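Local coordinates for protein 5-Carboxyvanillate Decarboxylase (Novosphingobium aromaticivorans, PDB 4QRN) that probably decarboxylates 5-carboxyvanillate with the help of a bound manganese ion, as a metal-dependent member of the amidohydrolase superfamily, at residues G176-S181 / Y208-T213; I259-M264 / V306-S311; G185-E190 / G239-R244. One frame throughout, in Å; residues are numbered along the deposited sequence.

Contact 1 (G176-S181 / Y208-T213); sequences GIQINS and YIHPAT. With MN (manganese (II) ion), chain E; 1DF (4-hydroxy-3-methoxy-5-nitrobenzoic acid), chain F.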
loop_
_atom_site.group_PDB
_atom_site.type_symbol
_atom_site.label_atom_id
_atom_site.label_comp_id
_atom_site.label_asym_id
_atom_site.label_seq_id
_atom_site.Cartn_x
_atom_site.Cartn_y
_atom_site.Cartn_z
ATOM N N GLY A 176 -20.459 -15.684 -8.651
ATOM C CA GLY A 176 -19.183 -15.249 -9.203
ATOM C C GLY A 176 -18.128 -16.173 -8.660
ATOM O O GLY A 176 -18.455 -17.264 -8.171
ATOM N N ILE A 177 -16.869 -15.746 -8.755
ATOM C CA ILE A 177 -15.756 -16.537 -8.247
ATOM C C ILE A 177 -14.819 -15.614 -7.468
ATOM O O ILE A 177 -14.731 -14.404 -7.714
ATOM C CB ILE A 177 -14.939 -17.331 -9.322
ATOM C CG1 ILE A 177 -14.286 -16.368 -10.333
ATOM C CG2 ILE A 177 -15.829 -18.391 -9.988
ATOM C CD1 ILE A 177 -13.224 -17.011 -11.171
ATOM N N GLN A 178 -14.119 -16.245 -6.522
ATOM C CA GLN A 178 -13.016 -15.595 -5.824
ATOM C C GLN A 178 -11.718 -16.249 -6.250
ATOM O O GLN A 178 -11.589 -17.472 -6.186
ATOM C CB GLN A 178 -13.195 -15.741 -4.304
ATOM C CG GLN A 178 -11.994 -15.179 -3.526
ATOM C CD GLN A 178 -12.243 -15.187 -2.042
ATOM O OE1 GLN A 178 -13.092 -14.443 -1.546
ATOM N NE2 GLN A 178 -11.507 -16.035 -1.316
ATOM N N ILE A 179 -10.751 -15.433 -6.682
ATOM C CA ILE A 179 -9.398 -15.903 -6.938
ATOM C C ILE A 179 -8.517 -15.251 -5.880
ATOM O O ILE A 179 -8.594 -14.039 -5.637
ATOM C CB ILE A 179 -8.927 -15.575 -8.371
ATOM C CG1 ILE A 179 -9.760 -16.391 -9.374
ATOM C CG2 ILE A 179 -7.410 -15.862 -8.527
ATOM C CD1 ILE A 179 -9.392 -16.157 -10.843
ATOM N N ASN A 180 -7.697 -16.071 -5.231
ATOM C CA ASN A 180 -6.852 -15.666 -4.116
ATOM C C ASN A 180 -5.535 -15.150 -4.641
ATOM O O ASN A 180 -4.468 -15.736 -4.439
ATOM C CB ASN A 180 -6.714 -16.861 -3.186
ATOM C CG ASN A 180 -8.047 -17.364 -2.785
ATOM O OD1 ASN A 180 -8.776 -16.645 -2.099
ATOM N ND2 ASN A 180 -8.423 -18.567 -3.257
ATOM N N SER A 181 -5.629 -14.054 -5.382
ATOM C CA SER A 181 -4.516 -13.359 -5.990
ATOM C C SER A 181 -3.634 -14.321 -6.787
ATOM O O SER A 181 -4.176 -15.058 -7.608
ATOM C CB SER A 181 -3.790 -12.466 -4.978
ATOM O OG SER A 181 -3.133 -11.442 -5.675
ATOM N N TYR A 208 -13.951 -11.629 -7.604
ATOM C CA TYR A 208 -13.409 -11.054 -6.369
ATOM C C TYR A 208 -11.936 -11.480 -6.286
ATOM O O TYR A 208 -11.645 -12.684 -6.225
ATOM C CB TYR A 208 -14.218 -11.577 -5.174
ATOM C CG TYR A 208 -14.143 -10.706 -3.923
ATOM C CD1 TYR A 208 -12.953 -10.514 -3.224
ATOM C CD2 TYR A 208 -15.274 -10.062 -3.443
ATOM C CE1 TYR A 208 -12.902 -9.708 -2.080
ATOM C CE2 TYR A 208 -15.239 -9.286 -2.294
ATOM C CZ TYR A 208 -14.054 -9.117 -1.613
ATOM O OH TYR A 208 -14.040 -8.332 -0.483
ATOM N N ILE A 209 -11.013 -10.516 -6.334
ATOM C CA ILE A 209 -9.599 -10.846 -6.132
ATOM C C ILE A 209 -9.329 -10.645 -4.653
ATOM O O ILE A 209 -9.257 -9.516 -4.161
ATOM C CB ILE A 209 -8.640 -10.034 -6.996
ATOM C CG1 ILE A 209 -8.962 -10.235 -8.471
ATOM C CG2 ILE A 209 -7.198 -10.506 -6.708
ATOM C CD1 ILE A 209 -8.066 -9.461 -9.429
ATOM N N HIS A 210 -9.254 -11.764 -3.941
ATOM C CA HIS A 210 -9.002 -11.785 -2.512
ATOM C C HIS A 210 -7.493 -11.887 -2.275
ATOM O O HIS A 210 -6.775 -12.450 -3.106
ATOM C CB HIS A 210 -9.690 -13.027 -1.938
ATOM C CG HIS A 210 -9.645 -13.101 -0.445
ATOM N ND1 HIS A 210 -8.560 -13.585 0.243
ATOM C CD2 HIS A 210 -10.553 -12.725 0.491
ATOM C CE1 HIS A 210 -8.800 -13.483 1.546
ATOM N NE2 HIS A 210 -10.014 -12.988 1.726
ATOM N N PRO A 211 -6.984 -11.403 -1.131
ATOM C CA PRO A 211 -5.541 -11.511 -0.919
ATOM C C PRO A 211 -5.048 -12.942 -0.776
ATOM O O PRO A 211 -5.769 -13.908 -0.493
ATOM C CB PRO A 211 -5.320 -10.764 0.400
ATOM C CG PRO A 211 -6.447 -9.789 0.501
ATOM C CD PRO A 211 -7.630 -10.533 -0.125
ATOM N N ALA A 212 -3.737 -13.037 -0.931
ATOM C CA ALA A 212 -2.938 -14.184 -0.557
ATOM C C ALA A 212 -1.624 -13.632 -0.062
ATOM O O ALA A 212 -1.266 -12.479 -0.309
ATOM C CB ALA A 212 -2.716 -15.126 -1.749
ATOM N N THR A 213 -0.868 -14.481 0.616
ATOM C CA THR A 213 0.525 -14.181 0.843
ATOM C C THR A 213 1.250 -13.966 -0.491
ATOM O O THR A 213 0.917 -14.583 -1.506
ATOM C CB THR A 213 1.224 -15.321 1.613
ATOM O OG1 THR A 213 0.933 -16.594 1.011
ATOM C CG2 THR A 213 0.772 -15.348 3.057
HETATM MN MN MN E . -10.797 -12.319 3.703
HETATM C C1 1DF F . -6.649 -13.303 7.350
HETATM C CO1 1DF F . -7.368 -12.215 6.943
HETATM C CO2 1DF F . -6.665 -14.473 6.560
HETATM C CM1 1DF F . -8.178 -12.390 5.772
HETATM C CM2 1DF F . -7.566 -14.634 5.527
HETATM O OM 1DF F . -7.657 -15.764 4.764
HETATM C CZ 1DF F . -8.448 -13.621 5.180
HETATM C CC 1DF F . -5.787 -13.270 8.558
HETATM C CV 1DF F . -6.607 -16.723 4.891
HETATM O O1 1DF F . -6.135 -12.477 9.528
HETATM O O2 1DF F . -4.796 -14.006 8.600
HETATM O O3 1DF F . -9.418 -13.797 4.331
HETATM N N 1DF F . -8.540 -11.107 5.076
HETATM O O11 1DF F . -9.099 -11.089 4.015
HETATM O O22 1DF F . -8.089 -10.037 5.570
HETATM O O HOH W 1 -12.526 -13.651 3.514
#
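His210 crosses the amide of Gln178 at a slant as it leaves its strand, and the imidazole can be followed outward from there. Its CB presses against Gln178 CD at 3.3 Å, with Asn180 OD1 near by. CG then meets Gln178 NE2 at 3.6 Å, and CD2 has Gln178 OE1 3.7 Å away, the amide and ring planes being only 22° apart. On the other side of CG, ND1 donates to Pro211 O at 2.9 Å, on a lone pair in the carbonyl plane, while CD of Pro211 lies over one ring face. This bond probably helps fix the rotation of the ring, whose NE2 binds manganese, 2.2 Å away. With CG anti to the backbone N (chi1 175°) and an extended chain, Gln178 brings its amide up to the imidazole; NE2 also donates to Asn180 OD1 at 2.9 Å. An alanine at Gln178 removes this amide, which would probably open a gap beside the histidine and leave Asn180 OD1 without that donor. Behind the side chains the backbones pair in parallel: Tyr208 N to Ile177 O, Ile179 N to Tyr208 O, and His210 N to Ile179 O. The ligand's O3 and O11, a water, Glu41 and Asp336 complete the coordination, a metal site at the C-terminal ends of parallel strands, as in the amidohydrolase barrel.

Contact 2 (I259-M264 / V306-S311); sequences IMVGHM and VLVTNS. With 1DF (4-hydroxy-3-methoxy-5-nitrobenzoic acid), chain F.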
loop_
_atom_site.group_PDB
_atom_site.type_symbol
_atom_site.label_atom_id
_atom_site.label_comp_id
_atom_site.label_asym_id
_atom_site.label_seq_id
_atom_site.Cartn_x
_atom_site.Cartn_y
_atom_site.Cartn_z
ATOM N N ILE A 259 -14.477 -6.230 -11.266
ATOM C CA ILE A 259 -13.573 -6.840 -10.298
ATOM C C ILE A 259 -13.814 -6.204 -8.942
ATOM O O ILE A 259 -13.790 -4.976 -8.802
ATOM C CB ILE A 259 -12.090 -6.734 -10.701
ATOM C CG1 ILE A 259 -11.868 -7.449 -12.041
ATOM C CG2 ILE A 259 -11.210 -7.327 -9.566
ATOM C CD1 ILE A 259 -10.409 -7.428 -12.546
ATOM N N MET A 260 -14.056 -7.058 -7.946
ATOM C CA MET A 260 -14.222 -6.670 -6.551
ATOM C C MET A 260 -12.943 -6.920 -5.772
ATOM O O MET A 260 -12.293 -7.938 -5.976
ATOM C CB MET A 260 -15.337 -7.523 -5.933
ATOM C CG MET A 260 -16.700 -7.341 -6.543
ATOM S SD MET A 260 -17.835 -8.631 -5.987
ATOM C CE MET A 260 -19.357 -7.995 -6.635
ATOM N N VAL A 261 -12.617 -5.990 -4.880
ATOM C CA VAL A 261 -11.563 -6.205 -3.897
ATOM C C VAL A 261 -12.058 -5.712 -2.546
ATOM O O VAL A 261 -12.948 -4.853 -2.450
ATOM C CB VAL A 261 -10.238 -5.513 -4.260
ATOM C CG1 VAL A 261 -9.585 -6.172 -5.470
ATOM C CG2 VAL A 261 -10.455 -4.024 -4.495
ATOM N N GLY A 262 -11.483 -6.290 -1.506
ATOM C CA GLY A 262 -11.797 -5.954 -0.136
ATOM C C GLY A 262 -10.868 -4.908 0.447
ATOM O O GLY A 262 -10.149 -4.190 -0.254
ATOM N N HIS A 263 -10.940 -4.790 1.779
ATOM C CA HIS A 263 -9.968 -4.022 2.546
ATOM C C HIS A 263 -9.863 -2.603 2.007
ATOM O O HIS A 263 -8.783 -2.024 1.917
ATOM C CB HIS A 263 -8.621 -4.772 2.618
ATOM C CG HIS A 263 -8.833 -6.232 2.854
ATOM N ND1 HIS A 263 -8.736 -7.157 1.839
ATOM C CD2 HIS A 263 -9.329 -6.900 3.930
ATOM C CE1 HIS A 263 -9.101 -8.344 2.302
ATOM N NE2 HIS A 263 -9.468 -8.215 3.565
ATOM N N MET A 264 -11.036 -2.023 1.728
ATOM C CA MET A 264 -11.132 -0.629 1.310
ATOM C C MET A 264 -10.373 -0.348 0.022
ATOM O O MET A 264 -9.962 0.791 -0.246
ATOM C CB MET A 264 -10.708 0.328 2.446
ATOM C CG MET A 264 -11.670 1.482 2.714
ATOM S SD MET A 264 -13.222 0.909 3.480
ATOM C CE MET A 264 -14.317 0.840 2.093
ATOM N N VAL A 306 -14.435 -1.365 -11.088
ATOM C CA VAL A 306 -13.943 -1.884 -9.817
ATOM C C VAL A 306 -14.969 -1.625 -8.730
ATOM O O VAL A 306 -15.652 -0.606 -8.731
ATOM C CB VAL A 306 -12.578 -1.260 -9.464
ATOM C CG1 VAL A 306 -12.054 -1.787 -8.123
ATOM C CG2 VAL A 306 -11.575 -1.546 -10.590
ATOM N N LEU A 307 -15.099 -2.576 -7.820
ATOM C CA LEU A 307 -16.032 -2.514 -6.703
ATOM C C LEU A 307 -15.233 -2.836 -5.441
ATOM O O LEU A 307 -14.290 -3.633 -5.495
ATOM C CB LEU A 307 -17.128 -3.560 -6.898
ATOM C CG LEU A 307 -18.004 -3.341 -8.142
ATOM C CD1 LEU A 307 -18.800 -4.597 -8.444
ATOM C CD2 LEU A 307 -18.940 -2.115 -7.977
ATOM N N VAL A 308 -15.597 -2.210 -4.328
ATOM C CA VAL A 308 -14.813 -2.343 -3.109
ATOM C C VAL A 308 -15.686 -2.732 -1.945
ATOM O O VAL A 308 -16.841 -2.292 -1.827
ATOM C CB VAL A 308 -14.105 -0.998 -2.806
ATOM C CG1 VAL A 308 -13.610 -0.897 -1.369
ATOM C CG2 VAL A 308 -12.990 -0.779 -3.797
ATOM N N THR A 309 -15.133 -3.558 -1.068
ATOM C CA THR A 309 -15.764 -3.826 0.220
ATOM C C THR A 309 -14.879 -3.268 1.336
ATOM O O THR A 309 -13.692 -3.031 1.149
ATOM C CB THR A 309 -16.048 -5.317 0.473
ATOM O OG1 THR A 309 -14.859 -5.950 0.988
ATOM C CG2 THR A 309 -16.553 -6.027 -0.780
ATOM N N ASN A 310 -15.467 -3.123 2.526
ATOM C CA ASN A 310 -14.713 -2.659 3.692
ATOM C C ASN A 310 -14.219 -3.786 4.587
ATOM O O ASN A 310 -14.011 -3.557 5.780
ATOM C CB ASN A 310 -15.522 -1.675 4.545
ATOM C CG ASN A 310 -16.485 -2.383 5.453
ATOM O OD1 ASN A 310 -17.216 -3.258 5.008
ATOM N ND2 ASN A 310 -16.507 -2.006 6.728
ATOM N N SER A 311 -14.006 -4.991 4.055
ATOM C CA SER A 311 -13.521 -6.061 4.916
ATOM C C SER A 311 -12.298 -5.613 5.707
ATOM O O SER A 311 -11.376 -5.024 5.152
ATOM C CB SER A 311 -13.200 -7.321 4.111
ATOM O OG SER A 311 -12.365 -6.978 3.018
HETATM C C1 1DF F . -6.649 -13.303 7.350
HETATM C CO1 1DF F . -7.368 -12.215 6.943
HETATM C CO2 1DF F . -6.665 -14.473 6.560
HETATM C CM1 1DF F . -8.178 -12.390 5.772
HETATM C CM2 1DF F . -7.566 -14.634 5.527
HETATM O OM 1DF F . -7.657 -15.764 4.764
HETATM C CZ 1DF F . -8.448 -13.621 5.180
HETATM C CC 1DF F . -5.787 -13.270 8.558
HETATM C CV 1DF F . -6.607 -16.723 4.891
HETATM O O1 1DF F . -6.135 -12.477 9.528
HETATM O O2 1DF F . -4.796 -14.006 8.600
HETATM O O3 1DF F . -9.418 -13.797 4.331
HETATM N N 1DF F . -8.540 -11.107 5.076
HETATM O O11 1DF F . -9.099 -11.089 4.015
HETATM O O22 1DF F . -8.089 -10.037 5.570
#
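Ser311 OG stands over one face of the His263 imidazole, offset toward the rim and 3.2 Å from CD2. At the ring's edge, near its plane, the nitro oxygen O11 of the bound nitrobenzoate takes a weak, strongly bent hydrogen bond from NE2 (2.9 Å, 124° at the hydrogen). Asp336, a manganese ligand, also bonds to NE2, while Glu266 holds ND1; Pro211 packs on the ring as well, and so does Arg274 of the second subunit.

The same hydroxyl accepts the backbone N-H of His263, with N to OG at 2.9 Å. Gly262 slips past with no side chain, its CA 3.3 Å from Thr309 OG1, a hydroxyl bonded to that of Tyr208. His263 and Met264 both have positive phi, and this turn of the chain carries Met264 N back to Thr309 O, a bond of 2.9 Å lying in the carbonyl plane. Met264 is bent at chi2 (71°) and chi3 (-99°), folding its thioether onto Asn310, where SD reaches CB at 3.6 Å; its CE also touches Val308 CG1. Further back, strands 259-261 and 306-309 run parallel, with Leu307 N bonded to Ile259 O, Val261 N to Leu307 O and Thr309 N to Val261 O. Met260 CG rests on Leu307 CB at 3.8 Å on one side of this sheet, and Val261 CG2 meets Val308 CG2 at 4.2 Å on the other.

Ser311 OG is bonded to Glu41, another manganese ligand, as well. One second-shell hydroxyl therefore ties the backbone of a pocket histidine to a metal carboxylate, and with both imidazole nitrogens engaged the ring probably has little freedom to turn beside the inhibitor's nitro group.

Contact 3 (G185-E190 / G239-R244); sequences GRYLDE and GMHLLR. With ACT (acetate ion), chain L.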
loop_
_atom_site.group_PDB
_atom_site.type_symbol
_atom_site.label_atom_id
_atom_site.label_comp_id
_atom_site.label_asym_id
_atom_site.label_seq_id
_atom_site.Cartn_x
_atom_site.Cartn_y
_atom_site.Cartn_z
ATOM N N GLY A 185 2.950 -17.622 -8.110
ATOM C CA GLY A 185 3.797 -16.518 -8.511
ATOM C C GLY A 185 3.434 -15.868 -9.836
ATOM O O GLY A 185 4.138 -14.945 -10.276
ATOM N N ARG A 186 2.350 -16.326 -10.460
ATOM C CA ARG A 186 1.884 -15.790 -11.741
ATOM C C ARG A 186 0.612 -14.988 -11.528
ATOM O O ARG A 186 -0.257 -15.370 -10.729
ATOM C CB ARG A 186 1.606 -16.918 -12.746
ATOM C CG ARG A 186 2.814 -17.778 -13.014
ATOM C CD ARG A 186 2.456 -18.903 -13.966
ATOM N NE ARG A 186 2.235 -18.378 -15.302
ATOM C CZ ARG A 186 1.923 -19.134 -16.342
ATOM N NH1 ARG A 186 1.751 -20.440 -16.177
ATOM N NH2 ARG A 186 1.780 -18.584 -17.537
ATOM N N TYR A 187 0.474 -13.923 -12.310
ATOM C CA TYR A 187 -0.617 -12.952 -12.177
ATOM C C TYR A 187 -1.542 -12.997 -13.372
ATOM O O TYR A 187 -1.153 -13.399 -14.478
ATOM C CB TYR A 187 -0.015 -11.536 -11.950
ATOM C CG TYR A 187 0.711 -11.471 -10.617
ATOM C CD1 TYR A 187 2.039 -11.882 -10.480
ATOM C CD2 TYR A 187 0.010 -11.119 -9.467
ATOM C CE1 TYR A 187 2.655 -11.920 -9.228
ATOM C CE2 TYR A 187 0.613 -11.146 -8.202
ATOM C CZ TYR A 187 1.939 -11.555 -8.095
ATOM O OH TYR A 187 2.559 -11.638 -6.880
ATOM N N LEU A 188 -2.770 -12.561 -13.144
ATOM C CA LEU A 188 -3.858 -12.775 -14.106
ATOM C C LEU A 188 -3.753 -11.906 -15.343
ATOM O O LEU A 188 -4.519 -12.109 -16.283
ATOM C CB LEU A 188 -5.209 -12.547 -13.421
ATOM C CG LEU A 188 -5.596 -13.592 -12.368
ATOM C CD1 LEU A 188 -6.739 -13.027 -11.559
ATOM C CD2 LEU A 188 -5.967 -14.969 -12.989
ATOM N N ASP A 189 -2.824 -10.950 -15.367
ATOM C CA ASP A 189 -2.588 -10.169 -16.576
ATOM C C ASP A 189 -1.864 -10.950 -17.663
ATOM O O ASP A 189 -1.800 -10.495 -18.789
ATOM C CB ASP A 189 -1.773 -8.924 -16.245
ATOM C CG ASP A 189 -0.452 -9.259 -15.579
ATOM O OD1 ASP A 189 -0.471 -9.591 -14.379
ATOM O OD2 ASP A 189 0.594 -9.215 -16.278
ATOM N N GLU A 190 -1.314 -12.120 -17.340
ATOM C CA GLU A 190 -0.677 -12.927 -18.392
ATOM C C GLU A 190 -1.735 -13.461 -19.341
ATOM O O GLU A 190 -2.827 -13.858 -18.901
ATOM C CB GLU A 190 0.053 -14.125 -17.814
ATOM C CG GLU A 190 1.313 -13.829 -17.071
ATOM C CD GLU A 190 2.102 -15.102 -16.883
ATOM O OE1 GLU A 190 2.348 -15.815 -17.881
ATOM O OE2 GLU A 190 2.443 -15.417 -15.741
ATOM N N GLY A 239 -3.363 -5.242 -4.076
ATOM C CA GLY A 239 -3.343 -3.971 -4.772
ATOM C C GLY A 239 -2.453 -4.041 -6.009
ATOM O O GLY A 239 -2.803 -3.522 -7.071
ATOM N N MET A 240 -1.297 -4.674 -5.888
ATOM C CA MET A 240 -0.439 -4.867 -7.052
ATOM C C MET A 240 -1.178 -5.623 -8.153
ATOM O O MET A 240 -1.089 -5.286 -9.332
ATOM C CB MET A 240 0.831 -5.637 -6.675
ATOM C CG MET A 240 1.788 -5.799 -7.852
ATOM S SD MET A 240 3.226 -6.809 -7.450
ATOM C CE MET A 240 2.499 -8.395 -7.122
ATOM N N HIS A 241 -1.876 -6.684 -7.760
ATOM C CA HIS A 241 -2.555 -7.532 -8.736
ATOM C C HIS A 241 -3.648 -6.763 -9.474
ATOM O O HIS A 241 -3.737 -6.818 -10.708
ATOM C CB HIS A 241 -3.119 -8.756 -8.036
ATOM C CG HIS A 241 -3.360 -9.922 -8.939
ATOM N ND1 HIS A 241 -3.460 -11.193 -8.435
ATOM C CD2 HIS A 241 -3.432 -10.046 -10.295
ATOM C CE1 HIS A 241 -3.619 -12.041 -9.439
ATOM N NE2 HIS A 241 -3.596 -11.382 -10.581
ATOM N N LEU A 242 -4.488 -6.042 -8.734
ATOM C CA LEU A 242 -5.523 -5.248 -9.372
ATOM C C LEU A 242 -4.892 -4.176 -10.261
ATOM O O LEU A 242 -5.339 -3.941 -11.400
ATOM C CB LEU A 242 -6.448 -4.638 -8.341
ATOM C CG LEU A 242 -7.533 -3.713 -8.906
ATOM C CD1 LEU A 242 -8.399 -4.396 -9.969
ATOM C CD2 LEU A 242 -8.379 -3.188 -7.760
ATOM N N LEU A 243 -3.844 -3.507 -9.766
ATOM C CA LEU A 243 -3.215 -2.457 -10.553
ATOM C C LEU A 243 -2.634 -3.007 -11.857
ATOM O O LEU A 243 -2.762 -2.390 -12.914
ATOM C CB LEU A 243 -2.151 -1.751 -9.724
ATOM C CG LEU A 243 -1.469 -0.556 -10.383
ATOM C CD1 LEU A 243 -2.468 0.517 -10.830
ATOM C CD2 LEU A 243 -0.443 0.057 -9.424
ATOM N N ARG A 244 -1.986 -4.177 -11.812
ATOM C CA ARG A 244 -1.433 -4.865 -12.995
ATOM C C ARG A 244 -2.521 -5.127 -14.025
ATOM O O ARG A 244 -2.327 -4.984 -15.223
ATOM C CB ARG A 244 -0.812 -6.227 -12.600
ATOM C CG ARG A 244 0.595 -6.102 -12.015
ATOM C CD ARG A 244 1.283 -7.421 -11.645
ATOM N NE ARG A 244 1.441 -8.326 -12.778
ATOM C CZ ARG A 244 2.499 -9.107 -12.999
ATOM N NH1 ARG A 244 2.486 -9.926 -14.032
ATOM N NH2 ARG A 244 3.572 -9.076 -12.213
HETATM C C ACT L . 1.487 -22.386 -13.195
HETATM O O ACT L . 0.993 -21.788 -14.180
HETATM O OXT ACT L . 2.699 -22.165 -12.942
HETATM C CH3 ACT L . 0.673 -23.332 -12.367
#
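Tyr187 is caught between two side chains of one helix in quite different ways: its ring edge drives into the face of His241, while its CB sits over the flat of the Arg244 guanidinium. Tyr187 opens a type I beta turn that ends at Glu190, and the turn docks on helix 233-248, which covers the barrel sheet. The aromatic pair is a T-shaped (edge-to-face) stack, centroids 4.9 Å apart and planes at 79°, with CD2 of the tyrosine above the middle of the imidazole. The ring of Tyr187 and the guanidinium are only moderately inclined, and Arg244 NE comes 3.6 Å from Tyr187 CB.

Arg244, bent at chi3, also grips Asp189 side-on. NE donates to OD1 at 2.8 Å from above the carboxylate plane, whereas NH1 meets the syn lone pairs of both OD1 and OD2, the latter at 3.0 Å. Both residues have a second conformer, so this salt bridge describes one of their states. Across the dimer, Glu224 of the second subunit holds the remaining nitrogen, NH2, and Pro221 of that subunit packs on Tyr187.

His241 CG is anti to the backbone N (chi1 -158°), which swings the ring toward the turn; there NE2 accepts Leu188 N at 2.9 Å in an almost straight bond, 169° at the hydrogen. ND1 is bonded to Ser181, consistent with a neutral ring protonated on ND1. Glu237 takes the phenol of Tyr187. Met240 SD lies obliquely off the Tyr187 ring, 5.4 Å from its centroid, a Met-aromatic contact, and its methyl CE comes 3.3 Å from Tyr187 OH.

Overall arrangement
From the N terminus, strand 177-179 comes first, followed by the turn at 185-190 and helix 194-203; strand 207-209 then closes contact 1 as a beta-alpha-beta unit. Contact 3 opens within that unit and closes later, on helix 233-248, so the two loops cross, meeting where the chain leaves strand 177-179. Contact 2 follows in series, joining strands 259-261 and 306-309. Contacts 1 and 2 share one parallel sheet, linked by Ile209 N to Met260 O and by the hydroxyls of Tyr208 and Thr309, and both reach the inhibitor. Leu242 of contact 3 packs under contact 2, tying the outer helix to that sheet; contacts 2 and 3 both reach the second subunit.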